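Local coordinates for protein autotransporter adhesin/invasin TibA (Escherichia coli, PDB 4Q1Q) that mediates adhesion to and invasion of human intestinal epithelial cells and bacterial aggregation, this fragment being part of its heptosylated passenger region, at residues Q83-G89 against Q102-G108; S52-I58 against S71-I77; K24-A30 against K44-G50. All coordinates share one frame; numbering follows the deposited sequence.

Interaction 1. Residues Q83-G89 against Q102-G108; sequences QHVSSGG and QTVFSGG. With 289 (D-glycero-alpha-D-manno-heptopyranose), chain I; 289 (D-glycero-alpha-D-manno-heptopyranose), chain J; 289 (D-glycero-alpha-D-manno-heptopyranose), chain K; 289 (D-glycero-alpha-D-manno-heptopyranose), chain L.
Gln83 and Gln102 lie side by side inside the coil, and the first can be followed from CB to its tip. Its CB packs on Ile77 CD1; CG stands anti to the backbone N (chi1 -179°) and the extended chain brings CD to 3.9 Å from Gln102 NE2. OE1 accepts a hydrogen bond from Gln102 NE2 at 2.7 Å, the two amide planes 14° apart, while Gln83 NE2 donates to Gln64 OE1 of the preceding coil. Thr94 also bonds to OE1, and glutamine suits this buried place because it donates and accepts at once. The backbones run parallel, with Thr103 N bonded to Gln83 O at 2.9 Å and Val85 N to Thr103 O.

On the sugar-bearing face the edge of Phe105, through CE2, comes 3.6 Å from CG of the His84 ring in a T-shaped pair, planes at 75°. His84 ND1 hydrogen-bonds in its ring plane to O3 of the heptose on Ser86. Beyond the strands both segments make type II turns, Ser86-Gly89 and Phe105-Gly108, with Gly88 and Gly107 at positive phi, and Gly88 N bonds to Gly107 O. Aligned glutamines within and heptosylated turns without mark successive rungs of this right-handed parallel beta-helix.

Interaction 2. Residues S52-I58 against S71-I77; sequences SATSTTI and SATSSTI. With 289 (D-glycero-alpha-D-manno-heptopyranose), chain B; 289 (D-glycero-alpha-D-manno-heptopyranose), chain C; 289 (D-glycero-alpha-D-manno-heptopyranose), chain D; 289 (D-glycero-alpha-D-manno-heptopyranose), chain E.
Ala53 pairs with Ala72 and Ile58 with Ile77 on two consecutive coils of the parallel beta-helix, in exact nineteen-residue register. Backbone hydrogen bonds join the coils. Ala53 N bonds to Ser71 O and Thr73 N to Ala53 O, both at 2.9 Å; past the bend, Thr76 N reaches Thr56 O and Ile58 N reaches Thr76 O. Ser55 and Ser74 make that bend with positive phi, and Ser55 N still bonds to Thr73 O. Among the side chains, Ser75 OG hydrogen-bonds to Gln64 OE1.

Apolar contacts face the interior. CB of Ala53 lies 4.4 Å from CB of Ala72; so small a side chain suits a place against the inward glutamines Gln45, Gln64 and Gln83. The isoleucines point the same way, CD1 of Ile58 lying 4.2 Å from CG1 of Ile77.

Covalent sugar chemistry occupies the outside. Ser52, Ser55, Ser71 and Ser74 each carry a heptose through OG. In Ser55 and Ser74 alike OG stands anti to the carbonyl carbon (chi1 -53° and -45°), and the two linkages leave successive coils in similar directions. The heptose on Ser52 is gripped further: its O6 accepts a hydrogen bond from Thr54 OG1 at 2.9 Å and shares another with Thr73 OG1 at 3.0 Å.

Interaction 3. Residues K24-A30 against K44-G50; sequences KSMHLSA and KQYVSSG. With 289 (D-glycero-alpha-D-manno-heptopyranose), chain F; 289 (D-glycero-alpha-D-manno-heptopyranose), chain G; 289 (D-glycero-alpha-D-manno-heptopyranose), chain H; 289 (D-glycero-alpha-D-manno-heptopyranose), chain M.
His27 and Tyr46 form an offset stack on the outer face, their centroids 4.5 Å apart and their planes inclined by only 18°. Tyr46 CD1 lies over one face of the imidazole, displaced toward its rim, 3.5 Å from His27 NE2; Tyr46 CB also makes a CH-pi contact over that ring. With both CG atoms anti to their carbonyl carbons (chi1 -72° and -60°), the rings leave the sheet in the same direction and overlap.

Polar bonds fix the imidazole at both nitrogens. NE2 shares a hydrogen bond with Ser25 OG at 2.7 Å, and ND1 shares another with O2 of the heptose on Ser48, also at 2.7 Å, the sugar oxygen lying in the ring plane. Histidine suits the site by offering a flat face to the tyrosine and two polar edge atoms.

Backbone bonds alternate between the strands: Met26 N to Lys44 O, then Tyr46 N to Met26 O at 2.8 Å, then Leu28 N to Tyr46 O.

Packing on the inner face is mostly apolar. Leu28 sets CD1 3.9 Å from Gln45 CG and CD2 against Val47 CG1. Separately, the selenium of selenomethionine Met26 approaches Gln45 NE2 to 3.6 Å; OE1 of the same amide accepts from Gln64 NE2 of the next coil.

Ser29 and Ser49 carry further heptoses in the loops that follow the two strands. Strand 25-28 is the outermost of its face within the chain; strand 44-47 lies between it and strand 63-66, where Tyr46 stacks on His65, while inner side chains rest on Ala34 and Ala53 of strands 33-35 and 52-54.

How the interactions relate
Interactions 1 and 3 belong to the same face of the beta-helix, and interaction 2 to the faces that follow it along each coil. Interaction 2 touches both: Gln45 and Val47 of interaction 3 pack on Ala53 and Ser71, and Ile77 packs on Gln83 and Gln102 of interaction 1. Interactions 1 and 3 do not touch, their nearest atoms being about 7 Å apart. Interactions 1 and 2 are largely buried, whereas interaction 3, near the N-terminal end, has several exposed residues and has Met26 at the position that Gln45, Gln83 and Gln102 hold on later coils. Aromatic pairs accompany the sugars in 1 and 3; threonine hydroxyls do so in 2.

Interaction 1. Residues Q83-G89 against Q102-G108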
loop_
_atom_site.group_PDB
_atom_site.type_symbol
_atom_site.label_atom_id
_atom_site.label_comp_id
_atom_site.label_asym_id
_atom_site.label_seq_id
_atom_site.Cartn_x
_atom_site.Cartn_y
_atom_site.Cartn_z
ATOM N N GLN A 83 13.200 8.213 5.109
ATOM C CA GLN A 83 12.335 8.780 6.151
ATOM C C GLN A 83 11.824 7.676 7.078
ATOM O O GLN A 83 11.203 6.733 6.572
ATOM C CB GLN A 83 11.117 9.500 5.566
ATOM C CG GLN A 83 10.215 10.122 6.620
ATOM C CD GLN A 83 8.999 10.798 6.020
ATOM O OE1 GLN A 83 8.157 10.150 5.391
ATOM N NE2 GLN A 83 8.916 12.115 6.185
ATOM N N HIS A 84 12.162 7.759 8.367
ATOM C CA HIS A 84 11.682 6.844 9.389
ATOM C C HIS A 84 10.605 7.561 10.182
ATOM O O HIS A 84 10.908 8.500 10.921
ATOM C CB HIS A 84 12.767 6.435 10.392
ATOM C CG HIS A 84 13.846 5.565 9.829
ATOM N ND1 HIS A 84 14.886 5.090 10.599
ATOM C CD2 HIS A 84 14.057 5.095 8.574
ATOM C CE1 HIS A 84 15.711 4.395 9.835
ATOM N NE2 HIS A 84 15.225 4.375 8.606
ATOM N N VAL A 85 9.360 7.111 10.053
ATOM C CA VAL A 85 8.275 7.641 10.876
ATOM C C VAL A 85 8.017 6.708 12.033
ATOM O O VAL A 85 7.361 5.669 11.909
ATOM C CB VAL A 85 6.950 7.780 10.120
ATOM C CG1 VAL A 85 5.873 8.410 10.991
ATOM C CG2 VAL A 85 7.171 8.619 8.878
ATOM N N SER A 86 8.553 7.119 13.168
ATOM C CA SER A 86 8.456 6.300 14.362
ATOM C C SER A 86 7.195 6.615 15.144
ATOM O O SER A 86 6.415 7.498 14.804
ATOM C CB SER A 86 9.681 6.496 15.261
ATOM O OG SER A 86 10.871 6.227 14.541
ATOM N N SER A 87 7.046 5.845 16.211
ATOM C CA SER A 87 5.849 5.791 17.024
ATOM C C SER A 87 5.408 7.191 17.430
ATOM O O SER A 87 6.183 7.926 18.030
ATOM C CB SER A 87 6.174 4.906 18.228
ATOM O OG SER A 87 5.042 4.606 19.031
ATOM N N GLY A 88 4.188 7.569 17.067
ATOM C CA GLY A 88 3.613 8.833 17.513
ATOM C C GLY A 88 3.943 9.911 16.511
ATOM O O GLY A 88 3.319 10.962 16.519
ATOM N N GLY A 89 4.906 9.639 15.638
ATOM C CA GLY A 89 5.262 10.526 14.539
ATOM C C GLY A 89 4.280 10.538 13.383
ATOM O O GLY A 89 3.572 9.567 13.139
ATOM N N GLN A 102 10.336 5.466 2.374
ATOM C CA GLN A 102 9.652 5.820 3.609
ATOM C C GLN A 102 9.310 4.550 4.384
ATOM O O GLN A 102 8.690 3.657 3.818
ATOM C CB GLN A 102 8.367 6.582 3.300
ATOM C CG GLN A 102 7.536 6.900 4.533
ATOM C CD GLN A 102 6.201 7.534 4.187
ATOM O OE1 GLN A 102 5.337 6.930 3.542
ATOM N NE2 GLN A 102 6.026 8.777 4.613
ATOM N N THR A 103 9.656 4.499 5.667
ATOM C CA THR A 103 9.324 3.362 6.508
ATOM C C THR A 103 8.501 3.904 7.656
ATOM O O THR A 103 8.923 4.856 8.315
ATOM C CB THR A 103 10.570 2.664 7.082
ATOM O OG1 THR A 103 11.365 2.178 5.995
ATOM C CG2 THR A 103 10.177 1.511 8.001
ATOM N N VAL A 104 7.349 3.276 7.881
ATOM C CA VAL A 104 6.478 3.620 8.993
ATOM C C VAL A 104 6.448 2.481 9.997
ATOM O O VAL A 104 5.891 1.394 9.757
ATOM C CB VAL A 104 5.041 3.879 8.508
ATOM C CG1 VAL A 104 4.184 4.409 9.650
ATOM C CG2 VAL A 104 5.061 4.793 7.289
ATOM N N PHE A 105 7.044 2.782 11.145
ATOM C CA PHE A 105 7.277 1.795 12.176
ATOM C C PHE A 105 6.071 1.747 13.099
ATOM O O PHE A 105 5.056 2.413 12.900
ATOM C CB PHE A 105 8.525 2.156 12.983
ATOM C CG PHE A 105 9.812 1.997 12.235
ATOM C CD1 PHE A 105 10.476 0.781 12.220
ATOM C CD2 PHE A 105 10.401 3.082 11.609
ATOM C CE1 PHE A 105 11.693 0.638 11.570
ATOM C CE2 PHE A 105 11.615 2.953 10.957
ATOM C CZ PHE A 105 12.260 1.727 10.932
ATOM N N SER A 106 6.209 0.981 14.170
ATOM C CA SER A 106 5.110 0.855 15.124
ATOM C C SER A 106 4.621 2.207 15.628
ATOM O O SER A 106 5.427 3.012 16.086
ATOM C CB SER A 106 5.561 0.017 16.320
ATOM O OG SER A 106 4.455 -0.512 17.036
ATOM N N GLY A 107 3.315 2.449 15.569
ATOM C CA GLY A 107 2.722 3.668 16.109
ATOM C C GLY A 107 2.861 4.884 15.214
ATOM O O GLY A 107 2.211 5.889 15.470
ATOM N N GLY A 108 3.675 4.806 14.162
ATOM C CA GLY A 108 3.807 5.867 13.167
ATOM C C GLY A 108 2.660 5.917 12.166
ATOM O O GLY A 108 1.907 4.949 11.966
HETATM O O7 289 I . 11.119 2.743 19.153
HETATM C C7 289 I . 11.253 3.009 17.752
HETATM C C6 289 I . 12.186 4.200 17.587
HETATM O O6 289 I . 13.439 3.880 18.209
HETATM C C5 289 I . 12.251 4.583 16.108
HETATM O O5 289 I . 12.033 5.994 16.199
HETATM C C1 289 I . 12.047 6.637 14.922
HETATM C C2 289 I . 13.419 6.539 14.269
HETATM O O2 289 I . 14.417 7.165 15.088
HETATM C C3 289 I . 13.674 5.057 14.027
HETATM O O3 289 I . 14.994 4.946 13.503
HETATM C C4 289 I . 13.514 4.246 15.309
HETATM O O4 289 I . 13.478 2.884 14.869
HETATM O O7 289 J . 7.202 6.989 22.359
HETATM C C7 289 J . 6.390 6.551 23.451
HETATM C C6 289 J . 5.557 5.381 22.950
HETATM O O6 289 J . 4.829 4.829 24.051
HETATM C C5 289 J . 4.615 5.835 21.835
HETATM O O5 289 J . 5.169 5.444 20.579
HETATM C C1 289 J . 5.143 4.059 20.219
HETATM C C2 289 J . 3.768 3.413 20.372
HETATM O O2 289 J . 3.801 2.403 21.387
HETATM C C3 289 J . 2.756 4.507 20.698
HETATM O O3 289 J . 1.488 3.877 20.875
HETATM C C4 289 J . 3.187 5.304 21.928
HETATM O O4 289 J . 2.315 6.433 22.047
HETATM O O7 289 K . 5.064 -1.244 23.063
HETATM C C7 289 K . 5.869 -0.253 22.410
HETATM C C6 289 K . 6.195 -0.484 20.927
HETATM O O6 289 K . 7.044 -1.634 20.765
HETATM C C5 289 K . 5.006 -0.609 19.963
HETATM O O5 289 K . 5.282 -1.635 19.004
HETATM C C1 289 K . 4.404 -1.510 17.882
HETATM C C2 289 K . 2.993 -1.945 18.280
HETATM O O2 289 K . 2.939 -3.334 18.637
HETATM C C3 289 K . 2.542 -1.046 19.430
HETATM O O3 289 K . 1.353 -1.568 20.035
HETATM C C4 289 K . 3.604 -0.895 20.516
HETATM O O4 289 K . 3.113 0.193 21.309
HETATM O O7 289 L . -1.013 7.363 14.409
HETATM C C7 289 L . -1.256 5.964 14.223
HETATM C C6 289 L . -2.368 5.774 13.197
HETATM O O6 289 L . -3.633 6.036 13.813
HETATM C C5 289 L . -2.179 6.705 12.007
HETATM O O5 289 L . -1.138 6.203 11.171
HETATM C C1 289 L . -0.817 7.113 10.120
HETATM C C2 289 L . -2.017 7.260 9.193
HETATM O O2 289 L . -2.275 6.009 8.545
HETATM C C3 289 L . -3.256 7.697 9.966
HETATM O O3 289 L . -4.404 7.606 9.117
HETATM C C4 289 L . -3.464 6.826 11.199
HETATM O O4 289 L . -4.491 7.398 12.018
#

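Interaction 2. Residues S52-I58 against S71-I77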
loop_
_atom_site.group_PDB
_atom_site.type_symbol
_atom_site.label_atom_id
_atom_site.label_comp_id
_atom_site.label_asym_id
_atom_site.label_seq_id
_atom_site.Cartn_x
_atom_site.Cartn_y
_atom_site.Cartn_z
ATOM N N SER A 52 8.304 20.554 13.841
ATOM C CA SER A 52 7.692 20.506 12.521
ATOM C C SER A 52 8.720 20.742 11.419
ATOM O O SER A 52 9.279 21.833 11.306
ATOM C CB SER A 52 6.591 21.560 12.381
ATOM O OG SER A 52 5.303 21.074 12.725
ATOM N N ALA A 53 8.952 19.724 10.600
ATOM C CA ALA A 53 9.766 19.872 9.395
ATOM C C ALA A 53 8.847 20.020 8.192
ATOM O O ALA A 53 7.787 19.403 8.121
ATOM C CB ALA A 53 10.710 18.692 9.199
ATOM N N THR A 54 9.284 20.833 7.238
ATOM C CA THR A 54 8.496 21.121 6.059
ATOM C C THR A 54 9.438 21.171 4.872
ATOM O O THR A 54 10.557 21.650 4.994
ATOM C CB THR A 54 7.753 22.456 6.242
ATOM O OG1 THR A 54 7.260 22.535 7.587
ATOM C CG2 THR A 54 6.585 22.570 5.268
ATOM N N SER A 55 9.012 20.594 3.757
ATOM C CA SER A 55 9.721 20.684 2.483
ATOM C C SER A 55 11.154 20.156 2.545
ATOM O O SER A 55 12.038 20.625 1.821
ATOM C CB SER A 55 9.747 22.136 1.995
ATOM O OG SER A 55 8.459 22.734 1.939
ATOM N N THR A 56 11.379 19.181 3.420
ATOM C CA THR A 56 12.707 18.607 3.557
ATOM C C THR A 56 12.997 17.733 2.356
ATOM O O THR A 56 12.134 16.941 1.973
ATOM C CB THR A 56 12.792 17.745 4.810
ATOM O OG1 THR A 56 12.326 18.500 5.932
ATOM C CG2 THR A 56 14.216 17.320 5.053
ATOM N N THR A 57 14.170 17.929 1.757
ATOM C CA THR A 57 14.669 17.076 0.678
ATOM C C THR A 57 15.677 16.078 1.254
ATOM O O THR A 57 16.613 16.469 1.947
ATOM C CB THR A 57 15.268 17.931 -0.462
ATOM O OG1 THR A 57 14.239 18.316 -1.390
ATOM C CG2 THR A 57 16.349 17.180 -1.218
ATOM N N ILE A 58 15.489 14.790 0.992
ATOM C CA ILE A 58 16.330 13.743 1.584
ATOM C C ILE A 58 17.065 12.992 0.481
ATOM O O ILE A 58 16.437 12.311 -0.339
ATOM C CB ILE A 58 15.529 12.711 2.404
ATOM C CG1 ILE A 58 14.556 13.404 3.360
ATOM C CG2 ILE A 58 16.471 11.812 3.189
ATOM C CD1 ILE A 58 13.682 12.471 4.167
ATOM N N SER A 71 6.336 16.036 13.318
ATOM C CA SER A 71 5.520 16.204 12.127
ATOM C C SER A 71 6.431 16.542 10.959
ATOM O O SER A 71 7.366 17.327 11.101
ATOM C CB SER A 71 4.462 17.300 12.326
ATOM O OG SER A 71 3.580 17.064 13.420
ATOM N N ALA A 72 6.167 15.958 9.800
ATOM C CA ALA A 72 6.992 16.232 8.633
ATOM C C ALA A 72 6.078 16.281 7.420
ATOM O O ALA A 72 5.523 15.272 6.990
ATOM C CB ALA A 72 8.086 15.194 8.453
ATOM N N THR A 73 5.933 17.488 6.889
ATOM C CA THR A 73 5.049 17.737 5.777
ATOM C C THR A 73 5.940 17.926 4.564
ATOM O O THR A 73 6.984 18.565 4.637
ATOM C CB THR A 73 4.174 18.966 6.088
ATOM O OG1 THR A 73 4.590 19.517 7.345
ATOM C CG2 THR A 73 2.711 18.595 6.241
ATOM N N SER A 74 5.502 17.345 3.456
ATOM C CA SER A 74 6.107 17.548 2.149
ATOM C C SER A 74 7.594 17.176 2.053
ATOM O O SER A 74 8.297 17.698 1.181
ATOM C CB SER A 74 5.896 19.009 1.726
ATOM O OG SER A 74 4.577 19.498 1.943
ATOM N N SER A 75 8.068 16.281 2.920
ATOM C CA SER A 75 9.394 15.690 2.768
ATOM C C SER A 75 9.438 15.074 1.384
ATOM O O SER A 75 8.438 14.542 0.913
ATOM C CB SER A 75 9.677 14.585 3.778
ATOM O OG SER A 75 10.022 15.034 5.073
ATOM N N THR A 76 10.591 15.141 0.729
ATOM C CA THR A 76 10.741 14.469 -0.558
ATOM C C THR A 76 11.994 13.576 -0.527
ATOM O O THR A 76 13.112 14.038 -0.287
ATOM C CB THR A 76 10.708 15.493 -1.723
ATOM O OG1 THR A 76 10.862 14.826 -2.981
ATOM C CG2 THR A 76 11.828 16.509 -1.609
ATOM N N ILE A 77 11.817 12.280 -0.777
ATOM C CA ILE A 77 12.888 11.307 -0.537
ATOM C C ILE A 77 13.492 10.848 -1.857
ATOM O O ILE A 77 12.768 10.429 -2.763
ATOM C CB ILE A 77 12.381 10.072 0.238
ATOM C CG1 ILE A 77 11.356 10.509 1.285
ATOM C CG2 ILE A 77 13.530 9.292 0.878
ATOM C CD1 ILE A 77 10.705 9.351 2.008
HETATM O O7 289 B . 2.112 23.019 7.636
HETATM C C7 289 B . 2.381 22.936 9.039
HETATM C C6 289 B . 3.367 21.804 9.298
HETATM O O6 289 B . 4.643 22.150 8.749
HETATM C C5 289 B . 3.518 21.541 10.792
HETATM O O5 289 B . 4.286 22.583 11.389
HETATM C C1 289 B . 4.588 22.305 12.755
HETATM C C2 289 B . 3.297 22.233 13.565
HETATM O O2 289 B . 2.674 23.522 13.589
HETATM C C3 289 B . 2.335 21.215 12.967
HETATM O O3 289 B . 1.064 21.321 13.617
HETATM C C4 289 B . 2.159 21.461 11.476
HETATM O O4 289 B . 1.392 20.399 10.899
HETATM O O7 289 C . 1.102 18.902 9.136
HETATM C C7 289 C . 1.329 17.833 10.061
HETATM C C6 289 C . 0.396 17.972 11.259
HETATM O O6 289 C . -0.917 17.550 10.884
HETATM C C5 289 C . 0.907 17.153 12.441
HETATM O O5 289 C . 1.783 17.957 13.235
HETATM C C1 289 C . 2.517 17.173 14.177
HETATM C C2 289 C . 1.485 16.738 15.216
HETATM O O2 289 C . 0.873 17.888 15.814
HETATM C C3 289 C . 0.461 15.843 14.517
HETATM O O3 289 C . -0.566 15.331 15.377
HETATM C C4 289 C . -0.178 16.631 13.379
HETATM O O4 289 C . -1.120 15.767 12.739
HETATM O O7 289 D . 6.597 19.045 -3.104
HETATM C C7 289 D . 5.764 18.829 -1.961
HETATM C C6 289 D . 4.408 19.515 -2.097
HETATM O O6 289 D . 3.658 18.847 -3.117
HETATM C C5 289 D . 3.693 19.477 -0.751
HETATM O O5 289 D . 4.337 20.422 0.106
HETATM C C1 289 D . 3.811 20.423 1.434
HETATM C C2 289 D . 2.394 20.967 1.318
HETATM O O2 289 D . 2.429 22.242 0.665
HETATM C C3 289 D . 1.592 19.943 0.526
HETATM O O3 289 D . 0.220 20.345 0.437
HETATM C C4 289 D . 2.202 19.777 -0.859
HETATM O O4 289 D . 1.576 18.692 -1.552
HETATM O O7 289 E . 11.286 23.046 -4.025
HETATM C C7 289 E . 10.597 22.558 -2.866
HETATM C C6 289 E . 10.090 23.698 -1.984
HETATM O O6 289 E . 9.612 24.778 -2.793
HETATM C C5 289 E . 8.984 23.269 -1.025
HETATM O O5 289 E . 9.053 24.098 0.138
HETATM C C1 289 E . 8.123 23.716 1.157
HETATM C C2 289 E . 6.658 23.847 0.745
HETATM O O2 289 E . 6.224 25.210 0.677
HETATM C C3 289 E . 6.470 23.128 -0.590
HETATM O O3 289 E . 5.208 23.523 -1.141
HETATM C C4 289 E . 7.579 23.392 -1.608
HETATM O O4 289 E . 7.426 22.442 -2.664
#

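Interaction 3. Residues K24-A30 against K44-G50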
loop_
_atom_site.group_PDB
_atom_site.type_symbol
_atom_site.label_atom_id
_atom_site.label_comp_id
_atom_site.label_asym_id
_atom_site.label_seq_id
_atom_site.Cartn_x
_atom_site.Cartn_y
_atom_site.Cartn_z
ATOM N N LYS A 24 25.977 18.442 11.186
ATOM C CA LYS A 24 25.632 17.069 10.851
ATOM C C LYS A 24 24.224 16.728 11.338
ATOM O O LYS A 24 23.375 16.259 10.579
ATOM C CB LYS A 24 26.668 16.135 11.476
ATOM C CG LYS A 24 27.089 14.989 10.574
ATOM C CD LYS A 24 27.767 15.475 9.303
ATOM C CE LYS A 24 28.163 14.315 8.401
ATOM N NZ LYS A 24 29.621 14.013 8.357
ATOM N N SER A 25 23.999 16.974 12.624
ATOM C CA SER A 25 22.724 16.736 13.274
ATOM C C SER A 25 21.839 17.977 13.182
ATOM O O SER A 25 22.338 19.099 13.264
ATOM C CB SER A 25 23.001 16.368 14.732
ATOM O OG SER A 25 22.106 15.376 15.206
HETATM N N MSE A 26 20.537 17.798 12.972
HETATM C CA MSE A 26 19.542 18.853 13.189
HETATM C C MSE A 26 18.524 18.243 14.100
HETATM O O MSE A 26 18.021 17.145 13.873
HETATM C CB MSE A 26 18.797 19.373 11.959
HETATM C CG MSE A 26 17.965 20.631 12.224
HETATM SE SE MSE A 26 16.771 21.228 10.760
HETATM C CE MSE A 26 18.100 22.068 9.568
ATOM N N HIS A 27 18.196 18.965 15.159
ATOM C CA HIS A 27 17.217 18.480 16.117
ATOM C C HIS A 27 16.114 19.521 16.201
ATOM O O HIS A 27 16.366 20.710 16.013
ATOM C CB HIS A 27 17.874 18.247 17.471
ATOM C CG HIS A 27 18.767 17.045 17.494
ATOM N ND1 HIS A 27 18.549 15.968 18.328
ATOM C CD2 HIS A 27 19.883 16.753 16.785
ATOM C CE1 HIS A 27 19.474 15.051 18.111
ATOM N NE2 HIS A 27 20.306 15.509 17.193
ATOM N N LEU A 28 14.886 19.054 16.404
ATOM C CA LEU A 28 13.743 19.943 16.547
ATOM C C LEU A 28 13.021 19.526 17.813
ATOM O O LEU A 28 12.859 18.332 18.058
ATOM C CB LEU A 28 12.794 19.848 15.358
ATOM C CG LEU A 28 13.339 20.295 14.003
ATOM C CD1 LEU A 28 14.430 19.400 13.440
ATOM C CD2 LEU A 28 12.173 20.308 13.036
ATOM N N SER A 29 12.636 20.508 18.619
ATOM C CA SER A 29 11.812 20.284 19.799
ATOM C C SER A 29 10.572 21.165 19.702
ATOM O O SER A 29 10.280 21.702 18.625
ATOM C CB SER A 29 12.613 20.542 21.073
ATOM O OG SER A 29 13.886 19.906 21.006
ATOM N N ALA A 30 9.814 21.199 20.797
ATOM C CA ALA A 30 8.550 21.914 20.888
ATOM C C ALA A 30 8.689 23.331 20.340
ATOM O O ALA A 30 9.471 24.122 20.866
ATOM C CB ALA A 30 8.077 21.928 22.338
ATOM N N LYS A 44 21.601 13.681 9.576
ATOM C CA LYS A 44 20.467 13.247 10.377
ATOM C C LYS A 44 19.578 14.413 10.837
ATOM O O LYS A 44 20.040 15.306 11.550
ATOM C CB LYS A 44 20.983 12.491 11.606
ATOM C CG LYS A 44 21.991 11.391 11.309
ATOM C CD LYS A 44 21.732 10.126 12.112
ATOM C CE LYS A 44 22.226 8.880 11.391
ATOM N NZ LYS A 44 21.320 7.708 11.569
ATOM N N GLN A 45 18.311 14.425 10.430
ATOM C CA GLN A 45 17.305 15.309 11.022
ATOM C C GLN A 45 16.397 14.563 11.999
ATOM O O GLN A 45 15.751 13.576 11.636
ATOM C CB GLN A 45 16.425 15.953 9.946
ATOM C CG GLN A 45 15.544 17.080 10.475
ATOM C CD GLN A 45 14.525 17.582 9.467
ATOM O OE1 GLN A 45 13.582 16.870 9.130
ATOM N NE2 GLN A 45 14.677 18.823 9.017
ATOM N N TYR A 46 16.326 15.047 13.233
ATOM C CA TYR A 46 15.471 14.436 14.233
ATOM C C TYR A 46 14.343 15.401 14.549
ATOM O O TYR A 46 14.593 16.485 15.074
ATOM C CB TYR A 46 16.214 14.123 15.530
ATOM C CG TYR A 46 17.386 13.180 15.403
ATOM C CD1 TYR A 46 18.563 13.610 14.804
ATOM C CD2 TYR A 46 17.334 11.882 15.903
ATOM C CE1 TYR A 46 19.658 12.775 14.697
ATOM C CE2 TYR A 46 18.429 11.039 15.805
ATOM C CZ TYR A 46 19.586 11.494 15.193
ATOM O OH TYR A 46 20.718 10.727 15.038
ATOM N N VAL A 47 13.114 14.995 14.236
ATOM C CA VAL A 47 11.936 15.815 14.486
ATOM C C VAL A 47 11.215 15.289 15.718
ATOM O O VAL A 47 10.498 14.295 15.627
ATOM C CB VAL A 47 10.958 15.832 13.300
ATOM C CG1 VAL A 47 9.875 16.876 13.540
ATOM C CG2 VAL A 47 11.655 16.115 11.977
ATOM N N SER A 48 11.373 15.956 16.860
ATOM C CA SER A 48 10.800 15.466 18.118
ATOM C C SER A 48 9.442 16.075 18.474
ATOM O O SER A 48 8.844 16.828 17.703
ATOM C CB SER A 48 11.762 15.686 19.292
ATOM O OG SER A 48 13.135 15.505 18.971
ATOM N N SER A 49 8.924 15.757 19.653
ATOM C CA SER A 49 7.575 16.206 19.997
ATOM C C SER A 49 7.392 17.712 19.846
ATOM O O SER A 49 8.141 18.499 20.426
ATOM C CB SER A 49 7.243 15.811 21.433
ATOM O OG SER A 49 5.911 16.175 21.788
ATOM N N GLY A 50 6.369 18.092 19.087
ATOM C CA GLY A 50 6.042 19.489 18.848
ATOM C C GLY A 50 6.923 20.161 17.813
ATOM O O GLY A 50 6.729 21.339 17.505
HETATM O O7 289 F . 12.554 12.570 24.434
HETATM C C7 289 F . 12.053 13.203 23.251
HETATM C C6 289 F . 12.923 14.363 22.770
HETATM O O6 289 F . 13.949 14.706 23.707
HETATM C C5 289 F . 13.581 14.044 21.432
HETATM O O5 289 F . 13.916 15.314 20.883
HETATM C C1 289 F . 14.293 15.197 19.505
HETATM C C2 289 F . 15.641 14.467 19.430
HETATM O O2 289 F . 16.684 15.196 20.091
HETATM C C3 289 F . 15.421 13.076 20.027
HETATM O O3 289 F . 16.629 12.311 20.083
HETATM C C4 289 F . 14.846 13.190 21.430
HETATM O O4 289 F . 14.603 11.851 21.858
HETATM O O7 289 G . 3.479 20.273 21.149
HETATM C C7 289 G . 3.572 20.566 22.549
HETATM C C6 289 G . 4.778 19.868 23.170
HETATM O O6 289 G . 4.826 20.244 24.552
HETATM C C5 289 G . 4.758 18.345 23.027
HETATM O O5 289 G . 6.032 17.817 23.396
HETATM C C1 289 G . 6.107 16.431 23.054
HETATM C C2 289 G . 5.329 15.668 24.112
HETATM O O2 289 G . 5.849 15.953 25.416
HETATM C C3 289 G . 3.871 16.093 23.957
HETATM O O3 289 G . 3.060 15.658 25.054
HETATM C C4 289 G . 3.708 17.605 23.853
HETATM O O4 289 G . 2.446 17.720 23.201
HETATM O O7 289 H . 13.792 23.004 23.822
HETATM C C7 289 H . 15.162 22.976 23.393
HETATM C C6 289 H . 15.977 21.717 23.712
HETATM O O6 289 H . 16.677 21.994 24.937
HETATM C C5 289 H . 15.165 20.412 23.752
HETATM O O5 289 H . 14.436 20.331 22.529
HETATM C C1 289 H . 15.147 20.065 21.318
HETATM C C2 289 H . 15.988 18.794 21.399
HETATM O O2 289 H . 17.398 19.035 21.323
HETATM C C3 289 H . 15.743 18.100 22.731
HETATM O O3 289 H . 16.671 17.017 22.850
HETATM C C4 289 H . 15.873 19.063 23.907
HETATM O O4 289 H . 15.301 18.308 24.983
HETATM O O7 289 M . 10.805 9.937 22.913
HETATM C C7 289 M . 10.880 9.844 21.481
HETATM C C6 289 M . 12.273 9.337 21.121
HETATM O O6 289 M . 12.439 8.025 21.670
HETATM C C5 289 M . 12.505 9.284 19.617
HETATM O O5 289 M . 12.821 10.610 19.202
HETATM C C1 289 M . 13.082 10.659 17.801
HETATM C C2 289 M . 14.368 9.905 17.490
HETATM O O2 289 M . 15.474 10.324 18.295
HETATM C C3 289 M . 14.040 8.443 17.765
HETATM O O3 289 M . 15.169 7.637 17.418
HETATM C C4 289 M . 13.634 8.337 19.229
HETATM O O4 289 M . 13.183 7.007 19.459
#